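Local structure of naphthalene dioxygenase small subunit (Rhodococcus sp., 2B1X) at residues T39-Y44 with V141-G146; P47-R52 with V57-E62; M64-D69 with T161-H166. The protein serves as the beta subunit of naphthalene 1,2-dioxygenase, a Rieske non-heme iron oxygenase, and probably plays a mainly structural part beside the catalytic large subunit. All coordinates share one frame; numbering follows the deposited sequence.

Contact 1. Residues T39-Y44 with V141-G146; sequences TEDLSY and VLRRAG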
loop_
_atom_site.group_PDB
_atom_site.type_symbol
_atom_site.label_atom_id
_atom_site.label_comp_id
_atom_site.label_asym_id
_atom_site.label_seq_id
_atom_site.Cartn_x
_atom_site.Cartn_y
_atom_site.Cartn_z
ATOM N N THR B 39 35.547 -14.562 -0.025
ATOM C CA THR B 39 36.862 -14.752 -0.527
ATOM C C THR B 39 37.673 -13.459 -0.361
ATOM O O THR B 39 37.122 -12.356 -0.198
ATOM C CB THR B 39 36.668 -15.190 -1.989
ATOM O OG1 THR B 39 37.552 -16.273 -2.291
ATOM C CG2 THR B 39 36.965 -14.066 -2.963
ATOM N N GLU B 40 38.987 -13.620 -0.382
ATOM C CA GLU B 40 39.934 -12.521 -0.226
ATOM C C GLU B 40 39.845 -11.478 -1.385
ATOM O O GLU B 40 40.079 -10.289 -1.181
ATOM C CB GLU B 40 41.344 -13.119 -0.095
ATOM C CG GLU B 40 41.448 -14.431 0.747
ATOM C CD GLU B 40 40.808 -15.738 0.144
ATOM O OE1 GLU B 40 40.686 -15.914 -1.090
ATOM O OE2 GLU B 40 40.424 -16.649 0.926
ATOM N N ASP B 41 39.495 -11.940 -2.589
ATOM C CA ASP B 41 39.281 -11.062 -3.740
ATOM C C ASP B 41 37.776 -10.796 -4.006
ATOM O O ASP B 41 37.381 -10.508 -5.144
ATOM C CB ASP B 41 39.986 -11.610 -5.000
ATOM C CG ASP B 41 39.476 -13.000 -5.425
ATOM O OD1 ASP B 41 39.111 -13.827 -4.566
ATOM O OD2 ASP B 41 39.397 -13.361 -6.626
ATOM N N LEU B 42 36.957 -10.872 -2.951
ATOM C CA LEU B 42 35.504 -10.609 -3.068
ATOM C C LEU B 42 35.210 -9.355 -3.874
ATOM O O LEU B 42 35.854 -8.308 -3.682
ATOM C CB LEU B 42 34.821 -10.505 -1.691
ATOM C CG LEU B 42 33.347 -10.028 -1.682
ATOM C CD1 LEU B 42 32.399 -11.161 -2.082
ATOM C CD2 LEU B 42 32.919 -9.458 -0.324
ATOM N N SER B 43 34.243 -9.482 -4.778
ATOM C CA SER B 43 33.550 -8.346 -5.383
ATOM C C SER B 43 32.041 -8.490 -5.174
ATOM O O SER B 43 31.425 -9.479 -5.615
ATOM C CB SER B 43 33.869 -8.245 -6.880
ATOM O OG SER B 43 33.045 -7.259 -7.469
ATOM N N TYR B 44 31.450 -7.527 -4.464
ATOM C CA TYR B 44 30.040 -7.553 -4.144
ATOM C C TYR B 44 29.434 -6.276 -4.687
ATOM O O TYR B 44 29.729 -5.200 -4.168
ATOM C CB TYR B 44 29.812 -7.661 -2.619
ATOM C CG TYR B 44 28.363 -7.866 -2.209
ATOM C CD1 TYR B 44 27.901 -9.120 -1.799
ATOM C CD2 TYR B 44 27.458 -6.813 -2.223
ATOM C CE1 TYR B 44 26.587 -9.313 -1.421
ATOM C CE2 TYR B 44 26.129 -6.997 -1.866
ATOM C CZ TYR B 44 25.699 -8.253 -1.468
ATOM O OH TYR B 44 24.378 -8.427 -1.111
ATOM N N VAL B 141 29.833 -16.015 -8.265
ATOM C CA VAL B 141 30.912 -16.965 -8.532
ATOM C C VAL B 141 31.268 -17.579 -7.186
ATOM O O VAL B 141 31.653 -16.879 -6.253
ATOM C CB VAL B 141 32.124 -16.291 -9.215
ATOM C CG1 VAL B 141 33.295 -17.300 -9.449
ATOM C CG2 VAL B 141 31.670 -15.668 -10.527
ATOM N N LEU B 142 31.081 -18.889 -7.094
ATOM C CA LEU B 142 31.494 -19.663 -5.925
ATOM C C LEU B 142 32.764 -20.458 -6.237
ATOM O O LEU B 142 32.917 -20.976 -7.346
ATOM C CB LEU B 142 30.377 -20.617 -5.516
ATOM C CG LEU B 142 29.389 -20.214 -4.420
ATOM C CD1 LEU B 142 29.194 -18.695 -4.235
ATOM C CD2 LEU B 142 28.076 -20.940 -4.629
ATOM N N ARG B 143 33.656 -20.556 -5.253
ATOM C CA ARG B 143 34.917 -21.272 -5.382
ATOM C C ARG B 143 34.978 -22.377 -4.346
ATOM O O ARG B 143 34.682 -22.133 -3.181
ATOM C CB ARG B 143 36.090 -20.328 -5.140
ATOM C CG ARG B 143 36.444 -19.472 -6.329
ATOM C CD ARG B 143 37.936 -19.362 -6.584
ATOM N NE ARG B 143 38.532 -18.373 -5.708
ATOM C CZ ARG B 143 38.732 -17.092 -6.004
ATOM N NH1 ARG B 143 38.401 -16.601 -7.186
ATOM N NH2 ARG B 143 39.289 -16.302 -5.097
ATOM N N ARG B 144 35.372 -23.584 -4.762
ATOM C CA ARG B 144 35.611 -24.682 -3.820
ATOM C C ARG B 144 36.687 -24.295 -2.824
ATOM O O ARG B 144 37.665 -23.659 -3.185
ATOM C CB ARG B 144 36.032 -25.965 -4.544
ATOM C CG ARG B 144 34.877 -26.775 -5.094
ATOM C CD ARG B 144 35.199 -28.249 -5.276
ATOM N NE ARG B 144 34.389 -28.874 -6.324
ATOM C CZ ARG B 144 33.190 -29.418 -6.124
ATOM N NH1 ARG B 144 32.635 -29.409 -4.906
ATOM N NH2 ARG B 144 32.544 -29.969 -7.153
ATOM N N ALA B 145 36.475 -24.649 -1.566
ATOM C CA ALA B 145 37.436 -24.380 -0.500
ATOM C C ALA B 145 37.241 -25.459 0.540
ATOM O O ALA B 145 36.205 -25.515 1.201
ATOM C CB ALA B 145 37.220 -22.992 0.105
ATOM N N GLY B 146 38.227 -26.348 0.647
ATOM C CA GLY B 146 38.101 -27.534 1.472
ATOM C C GLY B 146 36.945 -28.383 0.992
ATOM O O GLY B 146 36.878 -28.741 -0.187
HETATM O O HOH W 1 39.883 -17.956 -2.691
#
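The type I beta turn from Thr-39 to Leu-42, which leads into strand 42-49 of the curved sheet of this NTF2-like fold, is met by Arg-143 reaching over from strand 132-145. Strand 148-158 runs between the two in the sheet, and its Ala-152 touches both Thr-39 and Arg-143; so small a side chain suits a place that a long arginine must cross. The backbones stay well apart, with 8.4 Å between Thr-39 CA and Arg-143 CA; a long arginine can close that distance, and its flat, multi-donor end then serves both acid and water. Its chain bends at chi2 (-137°) and again at chi3 (-81°), which brings the guanidinium to the turn. There it forms a salt bridge with Asp-41, whose carboxylate comes from the opposite direction and lies nearly coplanar with it, the planes 24° apart. Arg-143 NH2 approaches Asp-41 OD1, although that oxygen is less surely placed in the model, and Arg-143 NH1 adds a weak bond of 3.4 Å to Asp-41 OD2. A water in the guanidinium plane serves the other side of the same nitrogen: it accepts from Arg-143 NH2 at 3.0 Å, donates to Glu-40 OE1 at 2.7 Å, and is hydrogen-bonded to Thr-39 OG1 at 2.9 Å. Glu-40 thus answers the arginine mainly through solvent, its OE1 being 4.3 Å from Arg-143 NH2. From strand 112-124, beyond strand 132-145 from the turn, Glu-112 makes a second salt bridge to Arg-143 NH1. With two acidic residues bridged directly and a third nearby, the guanidinium sits in a negative setting that probably favours its charged form, and in-plane partners along its edge should limit its rotation. Asp-41 and Glu-40 are exposed, so solvent is likely to weaken these attractions.

Contact 2. Residues P47-R52 with V57-E62; sequences PIRVTR and VTDVVE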
loop_
_atom_site.group_PDB
_atom_site.type_symbol
_atom_site.label_atom_id
_atom_site.label_comp_id
_atom_site.label_asym_id
_atom_site.label_seq_id
_atom_site.Cartn_x
_atom_site.Cartn_y
_atom_site.Cartn_z
ATOM N N PRO B 47 24.165 -2.862 -8.839
ATOM C CA PRO B 47 24.087 -1.808 -9.855
ATOM C C PRO B 47 22.835 -0.958 -9.791
ATOM O O PRO B 47 21.803 -1.370 -9.247
ATOM C CB PRO B 47 24.081 -2.595 -11.176
ATOM C CG PRO B 47 24.632 -3.901 -10.815
ATOM C CD PRO B 47 24.109 -4.204 -9.446
ATOM N N ILE B 48 22.935 0.231 -10.380
ATOM C CA ILE B 48 21.793 1.109 -10.580
ATOM C C ILE B 48 21.206 0.802 -11.942
ATOM O O ILE B 48 21.955 0.552 -12.890
ATOM C CB ILE B 48 22.222 2.604 -10.508
ATOM C CG1 ILE B 48 22.898 2.887 -9.154
ATOM C CG2 ILE B 48 20.984 3.519 -10.686
ATOM C CD1 ILE B 48 23.398 4.304 -9.066
ATOM N N ARG B 49 19.870 0.815 -12.023
ATOM C CA ARG B 49 19.158 0.684 -13.284
ATOM C C ARG B 49 18.275 1.913 -13.473
ATOM O O ARG B 49 17.793 2.479 -12.493
ATOM C CB ARG B 49 18.237 -0.549 -13.240
ATOM C CG ARG B 49 18.990 -1.856 -13.188
ATOM C CD ARG B 49 18.121 -3.074 -13.097
ATOM N NE ARG B 49 17.577 -3.327 -14.408
ATOM C CZ ARG B 49 16.732 -4.295 -14.731
ATOM N NH1 ARG B 49 16.332 -5.168 -13.824
ATOM N NH2 ARG B 49 16.293 -4.368 -15.985
ATOM N N VAL B 50 18.067 2.290 -14.738
ATOM C CA VAL B 50 17.147 3.346 -15.126
ATOM C C VAL B 50 16.183 2.819 -16.198
ATOM O O VAL B 50 16.568 2.000 -17.015
ATOM C CB VAL B 50 17.886 4.624 -15.612
ATOM C CG1 VAL B 50 18.752 5.251 -14.444
ATOM C CG2 VAL B 50 18.796 4.335 -16.823
ATOM N N THR B 51 14.938 3.307 -16.191
ATOM C CA THR B 51 13.972 2.948 -17.233
ATOM C C THR B 51 14.462 3.417 -18.609
ATOM O O THR B 51 14.820 4.581 -18.790
ATOM C CB THR B 51 12.590 3.585 -16.941
ATOM O OG1 THR B 51 12.149 3.230 -15.621
ATOM C CG2 THR B 51 11.508 2.994 -17.885
ATOM N N ARG B 52 14.455 2.517 -19.586
ATOM C CA ARG B 52 14.847 2.857 -20.954
ATOM C C ARG B 52 13.961 2.155 -21.963
ATOM O O ARG B 52 13.363 1.105 -21.662
ATOM C CB ARG B 52 16.311 2.491 -21.198
ATOM C CG ARG B 52 17.234 3.201 -20.243
ATOM C CD ARG B 52 18.603 3.466 -20.714
ATOM N NE ARG B 52 18.657 4.103 -22.027
ATOM C CZ ARG B 52 19.638 3.876 -22.881
ATOM N NH1 ARG B 52 20.608 3.037 -22.545
ATOM N NH2 ARG B 52 19.653 4.476 -24.058
ATOM N N VAL B 57 20.569 -0.982 -25.424
ATOM C CA VAL B 57 21.403 -2.175 -25.251
ATOM C C VAL B 57 21.426 -2.602 -23.782
ATOM O O VAL B 57 21.406 -3.790 -23.441
ATOM C CB VAL B 57 22.843 -1.908 -25.768
ATOM C CG1 VAL B 57 23.818 -2.981 -25.288
ATOM C CG2 VAL B 57 22.852 -1.803 -27.292
ATOM N N THR B 58 21.462 -1.621 -22.901
ATOM C CA THR B 58 21.403 -1.915 -21.477
ATOM C C THR B 58 20.696 -0.816 -20.717
ATOM O O THR B 58 20.682 0.325 -21.171
ATOM C CB THR B 58 22.824 -2.146 -20.899
ATOM O OG1 THR B 58 22.695 -2.599 -19.548
ATOM C CG2 THR B 58 23.618 -0.837 -20.771
ATOM N N ASP B 59 20.107 -1.173 -19.577
ATOM C CA ASP B 59 19.553 -0.186 -18.679
ATOM C C ASP B 59 20.336 -0.075 -17.366
ATOM O O ASP B 59 19.908 0.622 -16.431
ATOM C CB ASP B 59 18.043 -0.407 -18.460
ATOM C CG ASP B 59 17.705 -1.712 -17.725
ATOM O OD1 ASP B 59 18.575 -2.355 -17.108
ATOM O OD2 ASP B 59 16.534 -2.158 -17.685
ATOM N N VAL B 60 21.493 -0.744 -17.331
ATOM C CA VAL B 60 22.380 -0.732 -16.161
ATOM C C VAL B 60 23.356 0.435 -16.254
ATOM O O VAL B 60 24.027 0.599 -17.261
ATOM C CB VAL B 60 23.190 -2.048 -16.026
ATOM C CG1 VAL B 60 24.227 -1.933 -14.874
ATOM C CG2 VAL B 60 22.257 -3.234 -15.748
ATOM N N VAL B 61 23.431 1.228 -15.181
ATOM C CA VAL B 61 24.283 2.407 -15.125
ATOM C C VAL B 61 25.789 2.053 -15.107
ATOM O O VAL B 61 26.238 1.135 -14.412
ATOM C CB VAL B 61 23.893 3.313 -13.924
ATOM C CG1 VAL B 61 24.902 4.436 -13.742
ATOM C CG2 VAL B 61 22.475 3.901 -14.126
ATOM N N GLU B 62 26.555 2.776 -15.915
ATOM C CA GLU B 62 27.997 2.623 -15.947
ATOM C C GLU B 62 28.665 3.646 -15.013
ATOM O O GLU B 62 28.323 4.842 -15.033
ATOM C CB GLU B 62 28.528 2.734 -17.386
ATOM C CG GLU B 62 27.976 1.640 -18.296
ATOM C CD GLU B 62 28.444 1.735 -19.741
ATOM O OE1 GLU B 62 29.332 2.570 -20.047
ATOM O OE2 GLU B 62 27.909 0.968 -20.580
HETATM O O HOH W 2 25.406 0.254 -11.964
HETATM O O HOH W 3 14.838 -0.736 -19.166
#
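Arg-49 grips Asp-59 side-on with two nitrogens. Arg-49 NH2 meets the syn lone pair of Asp-59 OD2 at 2.8 Å, while Arg-49 NE reaches Asp-59 OD1 at 3.0 Å from above the carboxylate plane, since the two flat groups are turned 50° apart. A bend at chi3 (77°) turns the guanidinium onward, in the direction the chain runs toward Arg-52, to reach Asp-59. Replacing Arg-49 by a leucine would probably leave the Asp-59 carboxylate without its countercharge and freer to turn. The backbone sets this pairing: Arg-49 and Val-60 form an antiparallel non-hydrogen-bonded pair, flanked by a nearly straight bond from Val-61 N to Ile-48 O (2.8 Å, 177°) and by one from Val-50 N to Asp-59 O (3.0 Å). Compact apolar residues, beta-branched valine and isoleucine with one proline, suit the rest because their carbons pack closely beside the strands. Val-61 CG2 lies against Ile-48 CG2 at 3.8 Å and also touches Val-50 CG1, while Val-60 CG1 packs on Pro-47 CB. Farther out, Thr-58 OG1 accepts from Val-60 N in an ST turn, and Arg-52 NH1 gives a weak bond to Thr-58 O. The hairpin-like arm extends from the end of strand 42-49. Pro-47, Arg-49 and Val-60 rest on Leu-157 of strand 148-158, while Ile-48, Val-50 and Val-61 pack on the large subunit.

Contact 3. Residues M64-D69 with T161-H166; sequences MTHMDD and TTIMTH
His-66 and Ile-163 approach from opposite directions and meet ring against aliphatic chain in a buried contact between the corner before strand 67-69 and the loop that follows strand 148-158. From CB, the imidazole leaves beside the backbone N (chi1 -73°) and is carried toward residues 161-166. His-66 CD2 packs against the carbonyl oxygen of Pro-47, in strand 42-49. The far end of the ring does the touching: His-66 CE1 is 3.8 Å from Ile-163 CG1, and His-66 NE2 is 3.6 Å from that same carbon. Ile-163 CG1 stands over one face, 4.0 Å from the His-66 ring centroid and 29° off the ring normal, a CH-pi contact. Ile-163 CD1 adds a touch to NE2, and Ile-48 lies over the opposite face, so the flat ring is held between two isoleucines. Branched aliphatic chains suit this task, offering broad apolar surface to both faces and leaving polarity to the edge. There, in the ring plane, a water is hydrogen-bonded to His-66 NE2 at 2.9 Å and donates to Thr-161 O, also at 2.9 Å. Those two protein atoms are themselves 4.4 Å apart, so the water completes the polar link, and histidine suits the place because it joins flat faces to a polar tip. The backbone is also engaged, as His-66 O accepts from Ser-365 OG of the large subunit. His-66 and Met-67 both face Val-46 of strand 42-49, a classic beta bulge where the chain turns its corner into strand 67-69, outermost of the sheet within this chain.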
loop_
_atom_site.group_PDB
_atom_site.type_symbol
_atom_site.label_atom_id
_atom_site.label_comp_id
_atom_site.label_asym_id
_atom_site.label_seq_id
_atom_site.Cartn_x
_atom_site.Cartn_y
_atom_site.Cartn_z
ATOM N N MET B 64 28.664 4.062 -11.746
ATOM C CA MET B 64 27.999 4.334 -10.470
ATOM C C MET B 64 27.166 3.136 -10.097
ATOM O O MET B 64 26.689 2.383 -10.952
ATOM C CB MET B 64 27.116 5.588 -10.552
ATOM C CG MET B 64 26.650 6.155 -9.184
ATOM S SD MET B 64 27.918 6.423 -7.881
ATOM C CE MET B 64 29.051 7.319 -8.851
ATOM N N THR B 65 26.965 2.982 -8.809
ATOM C CA THR B 65 26.508 1.735 -8.244
ATOM C C THR B 65 25.743 2.090 -6.920
ATOM O O THR B 65 25.945 3.182 -6.367
ATOM C CB THR B 65 27.840 0.986 -8.026
ATOM O OG1 THR B 65 27.918 -0.241 -8.804
ATOM C CG2 THR B 65 28.134 0.710 -6.669
ATOM N N HIS B 66 24.884 1.197 -6.439
ATOM C CA HIS B 66 24.299 1.319 -5.100
ATOM C C HIS B 66 25.261 0.813 -4.019
ATOM O O HIS B 66 25.211 1.260 -2.866
ATOM C CB HIS B 66 22.998 0.521 -4.996
ATOM C CG HIS B 66 21.863 1.147 -5.737
ATOM N ND1 HIS B 66 21.425 2.426 -5.474
ATOM C CD2 HIS B 66 21.120 0.700 -6.782
ATOM C CE1 HIS B 66 20.433 2.726 -6.302
ATOM N NE2 HIS B 66 20.230 1.696 -7.107
ATOM N N MET B 67 26.107 -0.133 -4.406
ATOM C CA MET B 67 27.052 -0.789 -3.514
ATOM C C MET B 67 28.098 -1.463 -4.394
ATOM O O MET B 67 27.780 -2.053 -5.452
ATOM C CB MET B 67 26.303 -1.815 -2.645
ATOM C CG MET B 67 27.098 -2.402 -1.480
ATOM S SD MET B 67 26.183 -3.678 -0.503
ATOM C CE MET B 67 24.597 -2.996 -0.476
ATOM N N ASP B 68 29.357 -1.369 -3.969
ATOM C CA ASP B 68 30.459 -1.914 -4.732
ATOM C C ASP B 68 31.546 -2.232 -3.701
ATOM O O ASP B 68 32.431 -1.419 -3.439
ATOM C CB ASP B 68 30.917 -0.882 -5.778
ATOM C CG ASP B 68 31.915 -1.425 -6.761
ATOM O OD1 ASP B 68 32.395 -2.564 -6.578
ATOM O OD2 ASP B 68 32.293 -0.747 -7.751
ATOM N N ASP B 69 31.406 -3.394 -3.063
ATOM C CA ASP B 69 32.285 -3.765 -1.958
ATOM C C ASP B 69 33.396 -4.721 -2.363
ATOM O O ASP B 69 33.231 -5.544 -3.264
ATOM C CB ASP B 69 31.490 -4.417 -0.838
ATOM C CG ASP B 69 30.886 -3.403 0.128
ATOM O OD1 ASP B 69 31.332 -2.231 0.146
ATOM O OD2 ASP B 69 29.974 -3.714 0.906
ATOM N N THR B 161 14.146 0.512 -10.318
ATOM C CA THR B 161 15.106 1.584 -10.631
ATOM C C THR B 161 15.197 2.446 -9.364
ATOM O O THR B 161 16.232 2.466 -8.712
ATOM C CB THR B 161 14.658 2.386 -11.903
ATOM O OG1 THR B 161 13.297 2.812 -11.754
ATOM C CG2 THR B 161 14.613 1.464 -13.165
ATOM N N THR B 162 14.124 3.129 -9.014
ATOM C CA THR B 162 13.973 3.746 -7.676
ATOM C C THR B 162 13.840 2.619 -6.635
ATOM O O THR B 162 12.965 1.795 -6.746
ATOM C CB THR B 162 12.714 4.650 -7.672
ATOM O OG1 THR B 162 12.897 5.680 -8.652
ATOM C CG2 THR B 162 12.594 5.456 -6.325
ATOM N N ILE B 163 14.759 2.544 -5.676
ATOM C CA ILE B 163 14.735 1.447 -4.702
ATOM C C ILE B 163 13.645 1.672 -3.643
ATOM O O ILE B 163 13.449 2.795 -3.110
ATOM C CB ILE B 163 16.158 1.233 -4.071
ATOM C CG1 ILE B 163 17.244 1.120 -5.146
ATOM C CG2 ILE B 163 16.190 0.074 -3.020
ATOM C CD1 ILE B 163 16.961 0.011 -6.208
ATOM N N MET B 164 12.910 0.604 -3.349
ATOM C CA MET B 164 11.766 0.718 -2.461
ATOM C C MET B 164 12.031 0.198 -1.025
ATOM O O MET B 164 11.256 -0.584 -0.462
ATOM C CB MET B 164 10.545 0.123 -3.116
ATOM C CG MET B 164 10.133 1.001 -4.321
ATOM S SD MET B 164 8.678 0.415 -5.162
ATOM C CE MET B 164 9.387 -0.756 -6.236
ATOM N N THR B 165 13.119 0.684 -0.448
ATOM C CA THR B 165 13.402 0.549 0.980
ATOM C C THR B 165 14.289 1.717 1.367
ATOM O O THR B 165 14.908 2.350 0.480
ATOM C CB THR B 165 13.980 -0.838 1.325
ATOM O OG1 THR B 165 13.992 -1.001 2.737
ATOM C CG2 THR B 165 15.412 -0.986 0.854
ATOM N N HIS B 166 14.329 2.046 2.655
ATOM C CA HIS B 166 14.922 3.325 3.098
ATOM C C HIS B 166 16.459 3.301 3.225
ATOM O O HIS B 166 17.076 4.349 3.391
ATOM C CB HIS B 166 14.280 3.797 4.414
ATOM C CG HIS B 166 14.451 2.817 5.529
ATOM N ND1 HIS B 166 13.624 1.726 5.672
ATOM C CD2 HIS B 166 15.417 2.686 6.472
ATOM C CE1 HIS B 166 14.052 0.980 6.681
ATOM N NE2 HIS B 166 15.115 1.563 7.212
HETATM O O HOH W 4 18.573 0.962 -9.387
#

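Strand 42-49 and its neighbour 67-69 tie the three contacts together. Contact 1 lies where strand 42-49 begins and contact 2 where it ends, their centres 26 Å apart. Contact 3, with its centre 12 Å from that of contact 2, touches it directly: Pro-47 O is 3.3 Å from His-66 CD2, and Arg-49 O is 3.2 Å from Thr-161 CB. Contact 1 joins contact 3 through a probable hydrogen bond from Asp-69 N to Tyr-44 O (2.7 Å), although their centres are 23 Å apart. Contacts 2 and 3 border both the large subunit, which carries the iron centres in this enzyme family, and the second small subunit; contact 1 touches no other chain.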